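Local atomic coordinates of monomethylamine corrinoid protein 1 (Methanosarcina barkeri, PDB entry 3EZX), a protein that carries methyl groups on a cobalt corrinoid cofactor from the methyltransferase MtmB to MtbA during methanogenesis from monomethylamine. Residues E4-D7 / K8-D11; M47-V50 / G51-E55; A57-F60 / L61-M65. All coordinates share one frame; numbering follows the deposited sequence.

Contact 1: residues E4-D7 / K8-D11; sequences EIFD and KLRD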
# COMPACT_ATOMS: atom_id res chain seq x y z
N GLU A 4 -8.77 -17.07 17.42
CA GLU A 4 -7.75 -18.10 17.27
C GLU A 4 -7.05 -18.05 15.92
O GLU A 4 -5.82 -18.05 15.85
CB GLU A 4 -8.34 -19.50 17.47
CG GLU A 4 -7.31 -20.60 17.20
CD GLU A 4 -7.84 -22.01 17.43
OE1 GLU A 4 -8.90 -22.35 16.87
OE2 GLU A 4 -7.17 -22.78 18.16
N ILE A 5 -7.81 -17.99 14.83
CA ILE A 5 -7.19 -17.95 13.51
C ILE A 5 -6.45 -16.63 13.26
O ILE A 5 -5.57 -16.56 12.42
CB ILE A 5 -8.22 -18.24 12.40
CG1 ILE A 5 -7.49 -18.47 11.06
CG2 ILE A 5 -9.21 -17.11 12.30
CD1 ILE A 5 -6.39 -19.54 11.15
N PHE A 6 -6.81 -15.59 14.00
CA PHE A 6 -6.11 -14.32 13.87
C PHE A 6 -4.69 -14.48 14.44
O PHE A 6 -3.70 -14.11 13.81
CB PHE A 6 -6.84 -13.21 14.63
CG PHE A 6 -8.06 -12.69 13.93
CD1 PHE A 6 -8.05 -12.48 12.55
CD2 PHE A 6 -9.21 -12.38 14.64
CE1 PHE A 6 -9.16 -11.96 11.90
CE2 PHE A 6 -10.33 -11.87 14.00
CZ PHE A 6 -10.30 -11.65 12.62
N ASP A 7 -4.61 -15.06 15.63
CA ASP A 7 -3.33 -15.29 16.29
C ASP A 7 -2.44 -16.19 15.42
O ASP A 7 -1.24 -15.96 15.31
CB ASP A 7 -3.55 -15.94 17.67
CG ASP A 7 -4.44 -15.12 18.59
OD1 ASP A 7 -4.24 -13.89 18.71
OD2 ASP A 7 -5.34 -15.70 19.23
N LYS A 8 -3.04 -17.21 14.80
CA LYS A 8 -2.29 -18.12 13.94
C LYS A 8 -1.71 -17.38 12.74
O LYS A 8 -0.58 -17.63 12.31
CB LYS A 8 -3.19 -19.26 13.46
CG LYS A 8 -3.55 -20.28 14.52
CD LYS A 8 -4.25 -21.48 13.91
CE LYS A 8 -4.49 -22.56 14.95
NZ LYS A 8 -5.07 -23.81 14.36
N LEU A 9 -2.51 -16.47 12.19
CA LEU A 9 -2.08 -15.66 11.05
C LEU A 9 -0.98 -14.72 11.54
O LEU A 9 0.06 -14.58 10.90
CB LEU A 9 -3.27 -14.86 10.51
CG LEU A 9 -4.35 -15.71 9.84
CD1 LEU A 9 -5.62 -14.90 9.64
CD2 LEU A 9 -3.83 -16.24 8.51
N ARG A 10 -1.22 -14.09 12.68
CA ARG A 10 -0.25 -13.18 13.27
C ARG A 10 1.08 -13.91 13.49
O ARG A 10 2.14 -13.40 13.12
CB ARG A 10 -0.78 -12.66 14.61
CG ARG A 10 0.26 -11.94 15.46
CD ARG A 10 -0.19 -11.89 16.91
NE ARG A 10 -0.22 -13.22 17.53
CZ ARG A 10 -0.71 -13.48 18.74
NH1 ARG A 10 -1.23 -12.50 19.47
NH2 ARG A 10 -0.68 -14.71 19.22
N ASP A 11 1.01 -15.09 14.10
CA ASP A 11 2.21 -15.87 14.40
C ASP A 11 2.93 -16.41 13.17
O ASP A 11 4.15 -16.56 13.18
CB ASP A 11 1.88 -17.03 15.34
CG ASP A 11 1.35 -16.57 16.69
OD1 ASP A 11 1.78 -15.49 17.16
OD2 ASP A 11 0.50 -17.28 17.28
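The guanidinium of Arg10 has the carboxylate of Asp7 over one face and that of Asp11 at its edge. Asp7 OD1 sits well above the plane, displaced toward the rim and 3.4 Å from Arg10 NH1, so no N-H points at it and this salt bridge is one of charges alone, the planes 33° apart. Asp11 also takes hydrogen bonds: a bent one from Arg10 NE to Asp11 OD1 (3.0 Å), arriving from above the carboxylate plane, and two weak ones from NH2. The Arg10 chain bends at chi3 (68°), which turns its end back beside Asp7. This three-residue salt-bridge network lies along the partly exposed side of helix 3-14 in the N-terminal helical bundle. Arg10 N bonds to Phe6 O (2.7 Å) in the regular helical pattern. On the buried side Ile5 CG1 approaches Leu9 CD1 (4.3 Å); both side chains pack on Leu24 of helix 20-30, while Phe6 and Leu9 reach Lys41 and Ile38 of helix 35-55. Glu4 and Lys8 run alongside each other, extended, the aliphatic Glu4 CG and Lys8 CE touching, but Glu4 OE2 and Lys8 NZ, 4.5 Å apart, are too distant for a salt bridge.

Contact 2: residues M47-V50 / G51-E55; sequences MKIV and GDKFE
Ile49 and Lys53 lie alongside each other on successive turns of helix 35-55, pointing the same way. The CG2 branch of Ile49, placed beside its own carbonyl carbon, is the one turned to the lysine. Lys53 runs out nearly straight and then bends at its last torsion (chi4 59°), which brings NZ to 4.1 Å from Ile49 CG2, a van der Waals approach of an ammonium group to a methyl group. Lys48 and Asp52 behave differently. The lysine is extended along its whole length, CG opposite the backbone N (chi1 180°), and leads its ammonium group into solvent; of its side chain, CG alone comes near the aspartate, 4.0 Å from Asp52 OD2, whereas Lys48 NZ and Asp52 OD2 are 5.8 Å apart. Asp52 folds its carboxylate back beside its own N, over the preceding turn.

This is the C-terminal part of the helix, whose inner side faces the corrinoid in the N-terminal helical bundle. Met47 and Phe54 both touch the bound 5-hydroxybenzimidazolylcobamide. Phe54 has its ring swung opposite the backbone N (chi1 -178°), with CB still 3.5 Å from Val50 O while the ring leads away from residues 47-50. Val50 is buried against Ile64 and Ser67 of helix 61-82 and Ile13 of helix 3-14. The helical main-chain bonds continue through the segment: Lys53 N bonds to Ile49 O (2.9 Å) and Phe54 N to Val50 O (3.2 Å).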
# COMPACT_ATOMS: atom_id res chain seq x y z
N MET A 47 2.97 -8.44 11.25
CA MET A 47 4.01 -7.64 10.60
C MET A 47 4.50 -6.52 11.51
O MET A 47 5.68 -6.15 11.47
CB MET A 47 3.50 -7.04 9.29
CG MET A 47 4.62 -6.54 8.35
SD MET A 47 5.66 -7.88 7.69
CE MET A 47 6.95 -7.91 8.91
N LYS A 48 3.60 -5.98 12.33
CA LYS A 48 3.96 -4.92 13.27
C LYS A 48 4.90 -5.47 14.33
O LYS A 48 5.92 -4.85 14.63
CB LYS A 48 2.70 -4.36 13.94
CG LYS A 48 2.99 -3.25 14.93
CD LYS A 48 1.72 -2.74 15.59
CE LYS A 48 2.02 -1.61 16.57
NZ LYS A 48 0.78 -1.11 17.24
N ILE A 49 4.57 -6.62 14.90
CA ILE A 49 5.41 -7.24 15.92
C ILE A 49 6.80 -7.53 15.36
O ILE A 49 7.81 -7.29 16.02
CB ILE A 49 4.80 -8.55 16.44
CG1 ILE A 49 3.52 -8.25 17.23
CG2 ILE A 49 5.82 -9.31 17.29
CD1 ILE A 49 2.78 -9.48 17.72
N VAL A 50 6.84 -8.06 14.14
CA VAL A 50 8.10 -8.39 13.47
C VAL A 50 8.88 -7.11 13.21
O VAL A 50 10.11 -7.12 13.15
CB VAL A 50 7.84 -9.12 12.12
CG1 VAL A 50 9.16 -9.35 11.39
CG2 VAL A 50 7.14 -10.44 12.38
N GLY A 51 8.15 -6.01 13.04
CA GLY A 51 8.80 -4.73 12.82
C GLY A 51 9.49 -4.26 14.09
O GLY A 51 10.63 -3.80 14.05
N ASP A 52 8.80 -4.39 15.22
CA ASP A 52 9.35 -3.99 16.51
C ASP A 52 10.55 -4.87 16.86
O ASP A 52 11.61 -4.36 17.24
CB ASP A 52 8.29 -4.10 17.61
CG ASP A 52 7.05 -3.27 17.32
OD1 ASP A 52 7.19 -2.13 16.82
OD2 ASP A 52 5.92 -3.74 17.61
N LYS A 53 10.39 -6.18 16.73
CA LYS A 53 11.48 -7.11 17.02
C LYS A 53 12.77 -6.71 16.29
O LYS A 53 13.86 -6.76 16.85
CB LYS A 53 11.09 -8.53 16.60
CG LYS A 53 10.46 -9.38 17.69
CD LYS A 53 10.22 -10.80 17.19
CE LYS A 53 10.01 -11.79 18.33
NZ LYS A 53 8.84 -11.43 19.17
N PHE A 54 12.63 -6.32 15.03
CA PHE A 54 13.77 -5.92 14.21
C PHE A 54 14.36 -4.62 14.74
O PHE A 54 15.57 -4.52 14.93
CB PHE A 54 13.32 -5.75 12.76
CG PHE A 54 14.43 -5.38 11.80
CD1 PHE A 54 14.58 -4.07 11.36
CD2 PHE A 54 15.30 -6.35 11.32
CE1 PHE A 54 15.57 -3.73 10.45
CE2 PHE A 54 16.30 -6.02 10.41
CZ PHE A 54 16.44 -4.70 9.97
N GLU A 55 13.51 -3.64 15.00
CA GLU A 55 13.97 -2.35 15.51
C GLU A 55 14.62 -2.48 16.89
O GLU A 55 15.30 -1.57 17.35
CB GLU A 55 12.82 -1.35 15.56
CG GLU A 55 13.28 0.10 15.60
CD GLU A 55 12.13 1.08 15.62
OE1 GLU A 55 11.36 1.07 16.60
OE2 GLU A 55 12.00 1.85 14.65

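Contact 3: residues A57-F60 / L61-M65; sequences AEIF and LPQIM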
# COMPACT_ATOMS: atom_id res chain seq x y z
N ALA A 57 16.60 -5.06 17.52
CA ALA A 57 17.74 -5.94 17.24
C ALA A 57 17.57 -7.37 17.76
O ALA A 57 18.55 -8.03 18.09
CB ALA A 57 19.01 -5.33 17.80
N GLU A 58 16.33 -7.84 17.83
CA GLU A 58 16.06 -9.20 18.30
C GLU A 58 16.14 -10.19 17.14
O GLU A 58 16.62 -11.31 17.29
CB GLU A 58 14.69 -9.26 18.97
CG GLU A 58 14.57 -8.37 20.21
CD GLU A 58 13.26 -8.54 20.95
OE1 GLU A 58 13.06 -7.87 21.99
OE2 GLU A 58 12.42 -9.35 20.49
N ILE A 59 15.66 -9.76 15.97
CA ILE A 59 15.69 -10.56 14.76
C ILE A 59 16.39 -9.71 13.70
O ILE A 59 16.68 -8.54 13.94
CB ILE A 59 14.27 -10.90 14.28
CG1 ILE A 59 13.53 -9.62 13.89
CG2 ILE A 59 13.54 -11.66 15.39
CD1 ILE A 59 12.15 -9.86 13.34
N PHE A 60 16.66 -10.28 12.53
CA PHE A 60 17.36 -9.52 11.52
C PHE A 60 16.83 -9.64 10.10
O PHE A 60 15.70 -10.05 9.89
CB PHE A 60 18.86 -9.89 11.57
CG PHE A 60 19.47 -9.64 12.91
CD1 PHE A 60 19.55 -10.66 13.87
CD2 PHE A 60 19.92 -8.37 13.25
CE1 PHE A 60 20.04 -10.39 15.15
CE2 PHE A 60 20.41 -8.09 14.52
CZ PHE A 60 20.47 -9.11 15.47
N LEU A 61 17.67 -9.32 9.13
CA LEU A 61 17.23 -9.38 7.75
C LEU A 61 16.82 -10.73 7.19
O LEU A 61 15.96 -10.79 6.30
CB LEU A 61 18.25 -8.71 6.83
CG LEU A 61 18.00 -7.19 6.66
CD1 LEU A 61 18.57 -6.82 5.32
CD2 LEU A 61 16.49 -6.84 6.68
N PRO A 62 17.39 -11.83 7.69
CA PRO A 62 16.94 -13.09 7.11
C PRO A 62 15.50 -13.36 7.52
O PRO A 62 14.72 -13.90 6.73
CB PRO A 62 17.93 -14.10 7.68
CG PRO A 62 19.18 -13.23 7.84
CD PRO A 62 18.59 -12.04 8.53
N GLN A 63 15.16 -12.95 8.75
CA GLN A 63 13.83 -13.14 9.30
C GLN A 63 12.80 -12.21 8.66
O GLN A 63 11.65 -12.58 8.46
CB GLN A 63 13.82 -12.91 10.81
CG GLN A 63 14.54 -13.97 11.66
CD GLN A 63 16.05 -13.87 11.60
OE1 GLN A 63 16.64 -12.87 12.03
NE2 GLN A 63 16.69 -14.90 11.06
N ILE A 64 13.22 -10.98 8.37
CA ILE A 64 12.33 -9.99 7.77
C ILE A 64 12.02 -10.36 6.32
O ILE A 64 10.92 -10.14 5.84
CB ILE A 64 12.97 -8.59 7.81
CG1 ILE A 64 13.20 -8.17 9.26
CG2 ILE A 64 12.07 -7.58 7.10
CD1 ILE A 64 11.94 -8.12 10.10
N MET A 65 13.00 -10.94 5.63
CA MET A 65 12.79 -11.33 4.24
C MET A 65 11.72 -12.40 4.18
O MET A 65 10.80 -12.33 3.37
CB MET A 65 14.08 -11.85 3.63
CG MET A 65 15.15 -10.79 3.51
SD MET A 65 16.70 -11.42 2.92
CE MET A 65 16.94 -10.37 1.55
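A helix N-cap is made here by Phe60 and Gln63, at the point where the short loop after helix 35-55 turns into helix 61-82. The side chain of Gln63 reaches back over the first turn and accepts the backbone N-H of Phe60, with OE1 2.6 Å from N and an N-H...O angle of 155°; the donor lies in the carbonyl plane of the amide. A bend at chi2 (75°) folds the glutamine into this position, its amide nearly perpendicular to the Phe60 ring (83°) and alongside it. Phe60 O begins the helical bonding by accepting Ile64 N at 3.1 Å, and Gln63 N adds a weak bond to the same oxygen.

Phe60 holds the N-cap position and Gln63 the third of the helix, so the bond to Phe60 N is one half of a capping box; phenylalanine has no polar side chain to return the other. Outside it, Ile59 CD1 meets Ile64 CD1 at 3.7 Å, the two side chains crossing at about a right angle, in the pairing known as a hydrophobic staple. Replacing Gln63 by an alanine would probably leave the N-H of Phe60 without this acceptor and the loop freer to move at the helix start. Phe60 CB also rests against Pro62 CD at 3.7 Å. Upstream, Ala57, with positive phi, is the C-prime residue of the Schellman motif ending the preceding helix, while Leu61, Ile64 and Met65 all touch the bound corrinoid.

From the N terminus the three contacts follow in series. Each is local, within one continuous segment, so none closes a long loop, and none nests in or crosses another. Contact 1 lies in helix 3-14 and contact 2 in the last turns of helix 35-55; they meet where Arg10 CD packs on Ile49 CD1 at 3.9 Å. Contact 3 begins in the loop just beyond contact 2 and turns the chain into helix 61-82. These two are joined by a probable hydrogen bond, Glu58 N to Lys53 O (2.9 Å), and by Ile64 packing against Phe54. Contacts 1 and 3 do not touch, so helix 35-55 links them across the bundle, whose corrinoid-facing side contacts 2 and 3 share.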